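PDB 3BY5: cobalamin biosynthesis protein, which probably takes part in cobalamin (vitamin B12) biosynthesis, as a member of the CbiG C-terminal family, although its precise role is not established. Local coordinates for residues A[10-18]-A[122-132]; A[89-100]-A[110-118]. All coordinates share one frame; numbering follows the deposited sequence.

Interaction 1. Residues A[10-18]-A[122-132]; sequences VTVAGIGCR and DVTVAIAMTSD. With SO4 (sulfate ion), chain B.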
loop_
_atom_site.group_PDB
_atom_site.type_symbol
_atom_site.label_atom_id
_atom_site.label_comp_id
_atom_site.label_asym_id
_atom_site.label_seq_id
_atom_site.Cartn_x
_atom_site.Cartn_y
_atom_site.Cartn_z
ATOM N N VAL A 10 1.739 -13.998 7.531
ATOM C CA VAL A 10 1.061 -12.869 6.822
ATOM C C VAL A 10 0.578 -13.298 5.423
ATOM O O VAL A 10 1.333 -13.873 4.636
ATOM C CB VAL A 10 1.966 -11.595 6.789
ATOM C CG1 VAL A 10 1.477 -10.553 5.771
ATOM C CG2 VAL A 10 2.059 -10.974 8.183
ATOM N N THR A 11 -0.699 -13.029 5.146
ATOM C CA THR A 11 -1.340 -13.393 3.880
ATOM C C THR A 11 -1.961 -12.196 3.133
ATOM O O THR A 11 -2.774 -11.440 3.680
ATOM C CB THR A 11 -2.340 -14.586 4.050
ATOM O OG1 THR A 11 -3.518 -14.369 3.265
ATOM C CG2 THR A 11 -2.727 -14.781 5.508
ATOM N N VAL A 12 -1.551 -12.053 1.874
ATOM C CA VAL A 12 -1.904 -10.922 1.024
ATOM C C VAL A 12 -2.838 -11.383 -0.087
ATOM O O VAL A 12 -2.574 -12.399 -0.725
ATOM C CB VAL A 12 -0.623 -10.289 0.393
ATOM C CG1 VAL A 12 -0.961 -9.138 -0.539
ATOM C CG2 VAL A 12 0.321 -9.809 1.476
ATOM N N ALA A 13 -3.929 -10.651 -0.312
ATOM C CA ALA A 13 -4.790 -10.899 -1.468
ATOM C C ALA A 13 -4.601 -9.836 -2.539
ATOM O O ALA A 13 -4.899 -8.666 -2.315
ATOM C CB ALA A 13 -6.239 -10.973 -1.060
ATOM N N GLY A 14 -4.095 -10.250 -3.697
ATOM C CA GLY A 14 -3.968 -9.366 -4.856
ATOM C C GLY A 14 -5.293 -9.261 -5.578
ATOM O O GLY A 14 -5.910 -10.277 -5.895
ATOM N N ILE A 15 -5.738 -8.033 -5.833
ATOM C CA ILE A 15 -7.059 -7.793 -6.427
ATOM C C ILE A 15 -6.968 -7.180 -7.822
ATOM O O ILE A 15 -6.286 -6.180 -8.033
ATOM C CB ILE A 15 -7.947 -6.880 -5.534
ATOM C CG1 ILE A 15 -7.960 -7.348 -4.073
ATOM C CG2 ILE A 15 -9.370 -6.788 -6.089
ATOM C CD1 ILE A 15 -8.509 -8.750 -3.854
ATOM N N GLY A 16 -7.657 -7.806 -8.769
ATOM C CA GLY A 16 -7.839 -7.249 -10.100
ATOM C C GLY A 16 -9.317 -7.210 -10.413
ATOM O O GLY A 16 -10.063 -8.097 -10.006
ATOM N N CYS A 17 -9.747 -6.167 -11.115
ATOM C CA CYS A 17 -11.134 -6.055 -11.565
ATOM C C CYS A 17 -11.237 -5.203 -12.818
ATOM O O CYS A 17 -10.316 -4.448 -13.142
ATOM C CB CYS A 17 -12.041 -5.494 -10.460
ATOM S SG CYS A 17 -11.391 -4.059 -9.589
ATOM N N ARG A 18 -12.356 -5.343 -13.526
ATOM C CA ARG A 18 -12.629 -4.530 -14.707
ATOM C C ARG A 18 -13.055 -3.127 -14.261
ATOM O O ARG A 18 -13.566 -2.956 -13.147
ATOM C CB ARG A 18 -13.708 -5.188 -15.584
ATOM C CG ARG A 18 -13.311 -5.368 -17.057
ATOM C CD ARG A 18 -13.316 -4.050 -17.833
ATOM N NE ARG A 18 -12.213 -3.962 -18.792
ATOM C CZ ARG A 18 -10.992 -3.504 -18.512
ATOM N NH1 ARG A 18 -10.066 -3.466 -19.460
ATOM N NH2 ARG A 18 -10.684 -3.086 -17.289
ATOM N N ASP A 122 -16.560 -10.758 -11.701
ATOM C CA ASP A 122 -15.386 -10.348 -12.481
ATOM C C ASP A 122 -14.361 -9.589 -11.625
ATOM O O ASP A 122 -13.807 -8.562 -12.028
ATOM C CB ASP A 122 -15.768 -9.606 -13.774
ATOM C CG ASP A 122 -17.000 -8.742 -13.614
ATOM O OD1 ASP A 122 -17.967 -8.938 -14.381
ATOM O OD2 ASP A 122 -17.002 -7.872 -12.719
ATOM N N VAL A 123 -14.134 -10.129 -10.430
ATOM C CA VAL A 123 -13.067 -9.693 -9.544
ATOM C C VAL A 123 -12.107 -10.869 -9.374
ATOM O O VAL A 123 -12.508 -11.948 -8.938
ATOM C CB VAL A 123 -13.605 -9.235 -8.157
ATOM C CG1 VAL A 123 -12.475 -8.734 -7.274
ATOM C CG2 VAL A 123 -14.654 -8.149 -8.306
ATOM N N THR A 124 -10.848 -10.655 -9.743
ATOM C CA THR A 124 -9.798 -11.660 -9.591
ATOM C C THR A 124 -9.115 -11.518 -8.239
ATOM O O THR A 124 -8.795 -10.415 -7.808
ATOM C CB THR A 124 -8.750 -11.551 -10.709
ATOM O OG1 THR A 124 -9.418 -11.463 -11.971
ATOM C CG2 THR A 124 -7.829 -12.765 -10.721
ATOM N N VAL A 125 -8.916 -12.648 -7.566
ATOM C CA VAL A 125 -8.274 -12.685 -6.265
ATOM C C VAL A 125 -7.129 -13.688 -6.297
ATOM O O VAL A 125 -7.342 -14.866 -6.592
ATOM C CB VAL A 125 -9.265 -13.091 -5.153
ATOM C CG1 VAL A 125 -8.626 -12.919 -3.778
ATOM C CG2 VAL A 125 -10.564 -12.280 -5.245
ATOM N N ALA A 126 -5.922 -13.204 -6.004
ATOM C CA ALA A 126 -4.732 -14.049 -5.856
ATOM C C ALA A 126 -4.255 -14.009 -4.414
ATOM O O ALA A 126 -4.053 -12.936 -3.869
ATOM C CB ALA A 126 -3.630 -13.574 -6.770
ATOM N N ILE A 127 -4.068 -15.169 -3.797
ATOM C CA ILE A 127 -3.604 -15.202 -2.408
ATOM C C ILE A 127 -2.140 -15.629 -2.306
ATOM O O ILE A 127 -1.752 -16.677 -2.819
ATOM C CB ILE A 127 -4.525 -16.064 -1.483
ATOM C CG1 ILE A 127 -5.907 -15.420 -1.344
ATOM C CG2 ILE A 127 -3.941 -16.213 -0.078
ATOM C CD1 ILE A 127 -6.961 -16.034 -2.222
ATOM N N ALA A 128 -1.338 -14.788 -1.656
ATOM C CA ALA A 128 0.052 -15.109 -1.352
ATOM C C ALA A 128 0.292 -15.135 0.152
ATOM O O ALA A 128 -0.341 -14.394 0.895
ATOM C CB ALA A 128 0.983 -14.118 -2.016
HETATM N N MSE A 129 1.198 -16.007 0.589
HETATM C CA MSE A 129 1.670 -16.032 1.974
HETATM C C MSE A 129 3.175 -15.853 2.015
HETATM O O MSE A 129 3.884 -16.338 1.135
HETATM C CB MSE A 129 1.296 -17.342 2.657
HETATM C CG MSE A 129 0.118 -17.230 3.589
HETATM SE SE MSE A 129 -0.971 -18.841 3.578
HETATM C CE MSE A 129 -2.253 -18.399 4.982
ATOM N N THR A 130 3.659 -15.162 3.041
ATOM C CA THR A 130 5.082 -14.862 3.153
ATOM C C THR A 130 5.789 -15.821 4.111
ATOM O O THR A 130 5.135 -16.622 4.781
ATOM C CB THR A 130 5.320 -13.385 3.546
ATOM O OG1 THR A 130 6.691 -13.043 3.311
ATOM C CG2 THR A 130 4.961 -13.134 5.004
ATOM N N SER A 131 7.121 -15.728 4.153
ATOM C CA SER A 131 7.988 -16.592 4.970
ATOM C C SER A 131 7.578 -16.715 6.445
ATOM O O SER A 131 7.584 -17.817 6.999
ATOM C CB SER A 131 9.446 -16.124 4.875
ATOM O OG SER A 131 9.891 -16.089 3.531
ATOM N N ASP A 132 7.224 -15.591 7.067
ATOM C CA ASP A 132 6.740 -15.582 8.452
ATOM C C ASP A 132 5.211 -15.575 8.524
ATOM O O ASP A 132 4.569 -16.629 8.493
ATOM C CB ASP A 132 7.325 -14.396 9.240
ATOM C CG ASP A 132 6.962 -13.044 8.636
ATOM O OD1 ASP A 132 6.129 -12.327 9.236
ATOM O OD2 ASP A 132 7.509 -12.698 7.567
HETATM S S SO4 B . -5.392 -10.974 -13.409
HETATM O O1 SO4 B . -5.209 -9.590 -12.987
HETATM O O2 SO4 B . -4.961 -11.883 -12.355
HETATM O O3 SO4 B . -6.801 -11.217 -13.697
HETATM O O4 SO4 B . -4.604 -11.222 -14.612
#
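Strands 11-17 and 123-129 run antiparallel as neighbours in the central mixed sheet, joining the first strand of the chain to the last. Val12 with Ala128, Gly14 with Ala126 and Gly16 with Thr124 are the hydrogen-bonded pairs. Each exchanges two backbone bonds, such as Gly14 N to Ala126 O at 2.7 Å and Ala126 N to Gly14 O at 2.9 Å. A seventh bond, from Thr130 N to Val10 O, continues the pattern just past the end of strand 123-129.

Thr11, Ala13, Ile15, Val123, Val125 and Ile127 share one face of the sheet. Ile15 touches two valines through two branches. Its CG2 stands anti to the backbone N and meets Val123 CG1 at 3.9 Å, while CD1, on the other branch, lies alongside Val125 CG1 at 4.2 Å. Further along, selenomethionine Met129 runs beside Thr11, pointing the same way. Its CG lies 3.6 Å from Thr11 CB, and its bent chain brings CE against Thr11 CG2.

The other face carries Val12, Ala126, Ala128 and Thr124, with Gly14 and Gly16 adding no side chain. Thr124 OG1 donates to sulfate O3 at 3.1 Å, with its CG2 also against the ion. The sulfate probably comes from the crystallisation liquor.

Strand 43-46 pairs with the outer edge of 11-17, and strand 112-120 with that of 123-129. Helix 23-37 packs on Ile15, Cys17 and Val123. Helix 98-107 packs against Val12, Ala126 and Ala128 on the opposite face.

Interaction 2. Residues A[89-100]-A[110-118]; sequences SLDHSGSPSVSE and GARLVAPRL. With SO4 (sulfate ion), chain B.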
loop_
_atom_site.group_PDB
_atom_site.type_symbol
_atom_site.label_atom_id
_atom_site.label_comp_id
_atom_site.label_asym_id
_atom_site.label_seq_id
_atom_site.Cartn_x
_atom_site.Cartn_y
_atom_site.Cartn_z
ATOM N N SER A 89 7.690 -19.654 -6.265
ATOM C CA SER A 89 6.706 -18.700 -5.754
ATOM C C SER A 89 5.340 -18.828 -6.424
ATOM O O SER A 89 4.334 -18.413 -5.860
ATOM C CB SER A 89 7.218 -17.264 -5.884
ATOM O OG SER A 89 8.428 -17.084 -5.167
ATOM N N LEU A 90 5.304 -19.390 -7.628
ATOM C CA LEU A 90 4.029 -19.623 -8.303
ATOM C C LEU A 90 3.730 -21.098 -8.512
ATOM O O LEU A 90 4.640 -21.906 -8.682
ATOM C CB LEU A 90 3.912 -18.839 -9.622
ATOM C CG LEU A 90 5.108 -18.391 -10.466
ATOM C CD1 LEU A 90 5.838 -19.554 -11.115
ATOM C CD2 LEU A 90 4.613 -17.448 -11.530
ATOM N N ASP A 91 2.445 -21.436 -8.492
ATOM C CA ASP A 91 1.997 -22.818 -8.653
ATOM C C ASP A 91 1.515 -23.137 -10.069
ATOM O O ASP A 91 0.779 -24.102 -10.281
ATOM C CB ASP A 91 0.930 -23.181 -7.606
ATOM C CG ASP A 91 -0.132 -22.094 -7.422
ATOM O OD1 ASP A 91 -0.909 -22.204 -6.447
ATOM O OD2 ASP A 91 -0.199 -21.140 -8.230
ATOM N N HIS A 92 1.939 -22.319 -11.031
ATOM C CA HIS A 92 1.691 -22.569 -12.452
ATOM C C HIS A 92 2.932 -22.228 -13.285
ATOM O O HIS A 92 3.945 -21.792 -12.742
ATOM C CB HIS A 92 0.441 -21.819 -12.940
ATOM C CG HIS A 92 0.560 -20.328 -12.882
ATOM N ND1 HIS A 92 0.820 -19.559 -13.995
ATOM C CD2 HIS A 92 0.448 -19.464 -11.847
ATOM C CE1 HIS A 92 0.867 -18.286 -13.648
ATOM N NE2 HIS A 92 0.646 -18.202 -12.350
ATOM N N SER A 93 2.852 -22.434 -14.596
ATOM C CA SER A 93 4.017 -22.292 -15.471
ATOM C C SER A 93 4.252 -20.864 -15.965
ATOM O O SER A 93 3.318 -20.171 -16.371
ATOM C CB SER A 93 3.905 -23.244 -16.668
ATOM O OG SER A 93 3.846 -24.597 -16.247
ATOM N N GLY A 94 5.513 -20.435 -15.917
ATOM C CA GLY A 94 5.947 -19.203 -16.566
ATOM C C GLY A 94 5.693 -17.918 -15.804
ATOM O O GLY A 94 6.130 -17.767 -14.661
ATOM N N SER A 95 4.983 -17.000 -16.459
ATOM C CA SER A 95 4.755 -15.642 -15.966
ATOM C C SER A 95 3.569 -15.555 -15.017
ATOM O O SER A 95 2.527 -16.153 -15.285
ATOM C CB SER A 95 4.509 -14.695 -17.145
ATOM O OG SER A 95 4.247 -13.373 -16.699
ATOM N N PRO A 96 3.714 -14.795 -13.914
ATOM C CA PRO A 96 2.563 -14.575 -13.047
ATOM C C PRO A 96 1.581 -13.589 -13.669
ATOM O O PRO A 96 1.963 -12.779 -14.519
ATOM C CB PRO A 96 3.185 -13.976 -11.785
ATOM C CG PRO A 96 4.406 -13.309 -12.251
ATOM C CD PRO A 96 4.918 -14.108 -13.411
ATOM N N SER A 97 0.323 -13.668 -13.256
ATOM C CA SER A 97 -0.658 -12.684 -13.668
ATOM C C SER A 97 -0.445 -11.391 -12.888
ATOM O O SER A 97 0.292 -11.359 -11.898
ATOM C CB SER A 97 -2.076 -13.220 -13.482
ATOM O OG SER A 97 -2.473 -13.214 -12.125
ATOM N N VAL A 98 -1.094 -10.330 -13.348
ATOM C CA VAL A 98 -0.961 -9.003 -12.762
ATOM C C VAL A 98 -1.325 -8.992 -11.267
ATOM O O VAL A 98 -0.592 -8.422 -10.453
ATOM C CB VAL A 98 -1.797 -7.972 -13.556
ATOM C CG1 VAL A 98 -1.426 -6.577 -13.172
ATOM C CG2 VAL A 98 -1.574 -8.148 -15.047
ATOM N N SER A 99 -2.430 -9.655 -10.918
ATOM C CA SER A 99 -2.869 -9.794 -9.525
ATOM C C SER A 99 -1.927 -10.653 -8.697
ATOM O O SER A 99 -1.742 -10.392 -7.507
ATOM C CB SER A 99 -4.264 -10.405 -9.448
ATOM O OG SER A 99 -5.118 -9.843 -10.420
ATOM N N GLU A 100 -1.362 -11.686 -9.321
ATOM C CA GLU A 100 -0.423 -12.584 -8.658
ATOM C C GLU A 100 0.859 -11.839 -8.323
ATOM O O GLU A 100 1.353 -11.921 -7.204
ATOM C CB GLU A 100 -0.132 -13.811 -9.527
ATOM C CG GLU A 100 -1.251 -14.847 -9.542
ATOM C CD GLU A 100 -1.080 -15.917 -10.618
ATOM O OE1 GLU A 100 -0.272 -15.718 -11.546
ATOM O OE2 GLU A 100 -1.767 -16.962 -10.547
ATOM N N GLY A 110 10.590 -14.105 0.742
ATOM C CA GLY A 110 10.026 -14.900 -0.316
ATOM C C GLY A 110 8.632 -15.391 -0.042
ATOM O O GLY A 110 8.424 -16.410 0.551
ATOM N N ALA A 111 7.664 -14.656 -0.519
ATOM C CA ALA A 111 6.325 -15.129 -0.549
ATOM C C ALA A 111 6.180 -16.178 -1.597
ATOM O O ALA A 111 7.010 -16.324 -2.457
ATOM C CB ALA A 111 5.437 -14.013 -0.830
ATOM N N ARG A 112 5.081 -16.888 -1.520
ATOM C CA ARG A 112 4.646 -17.851 -2.524
ATOM C C ARG A 112 3.128 -17.790 -2.665
ATOM O O ARG A 112 2.432 -17.347 -1.749
ATOM C CB ARG A 112 5.134 -19.267 -2.174
ATOM C CG ARG A 112 4.458 -19.891 -0.967
ATOM C CD ARG A 112 5.450 -20.525 -0.005
ATOM N NE ARG A 112 4.896 -20.553 1.352
ATOM C CZ ARG A 112 5.153 -19.651 2.301
ATOM N NH1 ARG A 112 5.981 -18.637 2.071
ATOM N NH2 ARG A 112 4.584 -19.770 3.496
ATOM N N LEU A 113 2.625 -18.207 -3.822
ATOM C CA LEU A 113 1.189 -18.319 -4.041
ATOM C C LEU A 113 0.707 -19.632 -3.462
ATOM O O LEU A 113 1.287 -20.678 -3.738
ATOM C CB LEU A 113 0.869 -18.267 -5.530
ATOM C CG LEU A 113 1.191 -16.987 -6.295
ATOM C CD1 LEU A 113 1.057 -17.265 -7.769
ATOM C CD2 LEU A 113 0.290 -15.829 -5.871
ATOM N N VAL A 114 -0.354 -19.578 -2.662
ATOM C CA VAL A 114 -0.827 -20.757 -1.930
ATOM C C VAL A 114 -2.146 -21.331 -2.450
ATOM O O VAL A 114 -2.538 -22.443 -2.083
ATOM C CB VAL A 114 -0.942 -20.482 -0.413
ATOM C CG1 VAL A 114 0.420 -20.137 0.167
ATOM C CG2 VAL A 114 -1.949 -19.377 -0.127
ATOM N N ALA A 115 -2.821 -20.569 -3.305
ATOM C CA ALA A 115 -4.115 -20.959 -3.835
ATOM C C ALA A 115 -4.111 -20.712 -5.341
ATOM O O ALA A 115 -3.344 -19.874 -5.816
ATOM C CB ALA A 115 -5.204 -20.156 -3.158
ATOM N N PRO A 116 -4.944 -21.457 -6.102
ATOM C CA PRO A 116 -5.069 -21.171 -7.528
ATOM C C PRO A 116 -5.811 -19.867 -7.788
ATOM O O PRO A 116 -6.546 -19.388 -6.920
ATOM C CB PRO A 116 -5.890 -22.354 -8.047
ATOM C CG PRO A 116 -6.685 -22.790 -6.883
ATOM C CD PRO A 116 -5.775 -22.611 -5.709
ATOM N N ARG A 117 -5.598 -19.309 -8.978
ATOM C CA ARG A 117 -6.230 -18.066 -9.409
ATOM C C ARG A 117 -7.744 -18.169 -9.297
ATOM O O ARG A 117 -8.359 -19.105 -9.809
ATOM C CB ARG A 117 -5.811 -17.733 -10.844
ATOM C CG ARG A 117 -6.098 -16.302 -11.304
ATOM C CD ARG A 117 -7.338 -16.210 -12.201
ATOM N NE ARG A 117 -7.426 -17.304 -13.168
ATOM C CZ ARG A 117 -8.126 -17.263 -14.299
ATOM N NH1 ARG A 117 -8.799 -16.172 -14.640
ATOM N NH2 ARG A 117 -8.142 -18.315 -15.106
ATOM N N LEU A 118 -8.326 -17.208 -8.594
ATOM C CA LEU A 118 -9.747 -17.222 -8.312
ATOM C C LEU A 118 -10.423 -16.008 -8.919
ATOM O O LEU A 118 -9.952 -14.892 -8.752
ATOM C CB LEU A 118 -9.984 -17.253 -6.802
ATOM C CG LEU A 118 -11.412 -17.536 -6.338
ATOM C CD1 LEU A 118 -11.713 -19.022 -6.345
ATOM C CD2 LEU A 118 -11.619 -16.979 -4.973
HETATM S S SO4 B . -5.392 -10.974 -13.409
HETATM O O1 SO4 B . -5.209 -9.590 -12.987
HETATM O O2 SO4 B . -4.961 -11.883 -12.355
HETATM O O3 SO4 B . -6.801 -11.217 -13.697
HETATM O O4 SO4 B . -4.604 -11.222 -14.612
#
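Ser89 O receives Leu113 N at 2.7 Å, tying the turn before helix 98-107 to the edge strand that follows it. The helix start carries a capping box, formed by Ser97 and Glu100. Ser97 N donates to Glu100 OE1 at 2.7 Å in a nearly straight bond (174°). The return bond, from Glu100 N to Ser97 OG, is weak. His92 NE2 also donates to Glu100 OE1, at 2.8 Å. The two donors reach this oxygen from opposite faces of the carboxylate plane, His92 on the syn side and Ser97 on the anti side. This double grip should limit rotation of the carboxylate, and it links both ends of the 92-97 loop to the helix start.

Ser97 OG and Ser99 OG each donate to the sulfate, to O2 and O1 respectively. Ser99 N adds a weak bond to O1. The anion thus sits at the helix N-terminus, where the helix dipole probably favours it.

Leu113 supplies the main apolar contact. Its side chain crosses that of Glu100 at about a right angle, and CD1 lies against the aliphatic part of the glutamate, 3.8 Å from Glu100 CG. Arg117 passes its CB near Glu100 OE2, but its guanidinium turns away and makes no salt bridge with it. The same CD1 methyl of Leu113 also meets Leu90 CB, at 3.7 Å, from a different direction.

Interaction 1 lies near the centre of the chain, and interaction 2 is nested in the long connection between its strands. The first is regular sheet pairing, with backbone bonds repeated along its length and side chains, mostly apolar, packed between helices on its two faces. The second is more peripheral. It has one firm backbone bond across its segments, and relies on a leucine and on side-chain bonds within the 89-100 segment. The two meet directly, since strand 112-120 is the sheet neighbour of 123-129: Leu118 O lies 2.7 Å from Val125 N, a probable hydrogen bond. Both also reach one sulfate, interaction 1 through a strand threonine and interaction 2 through serines at a helix start.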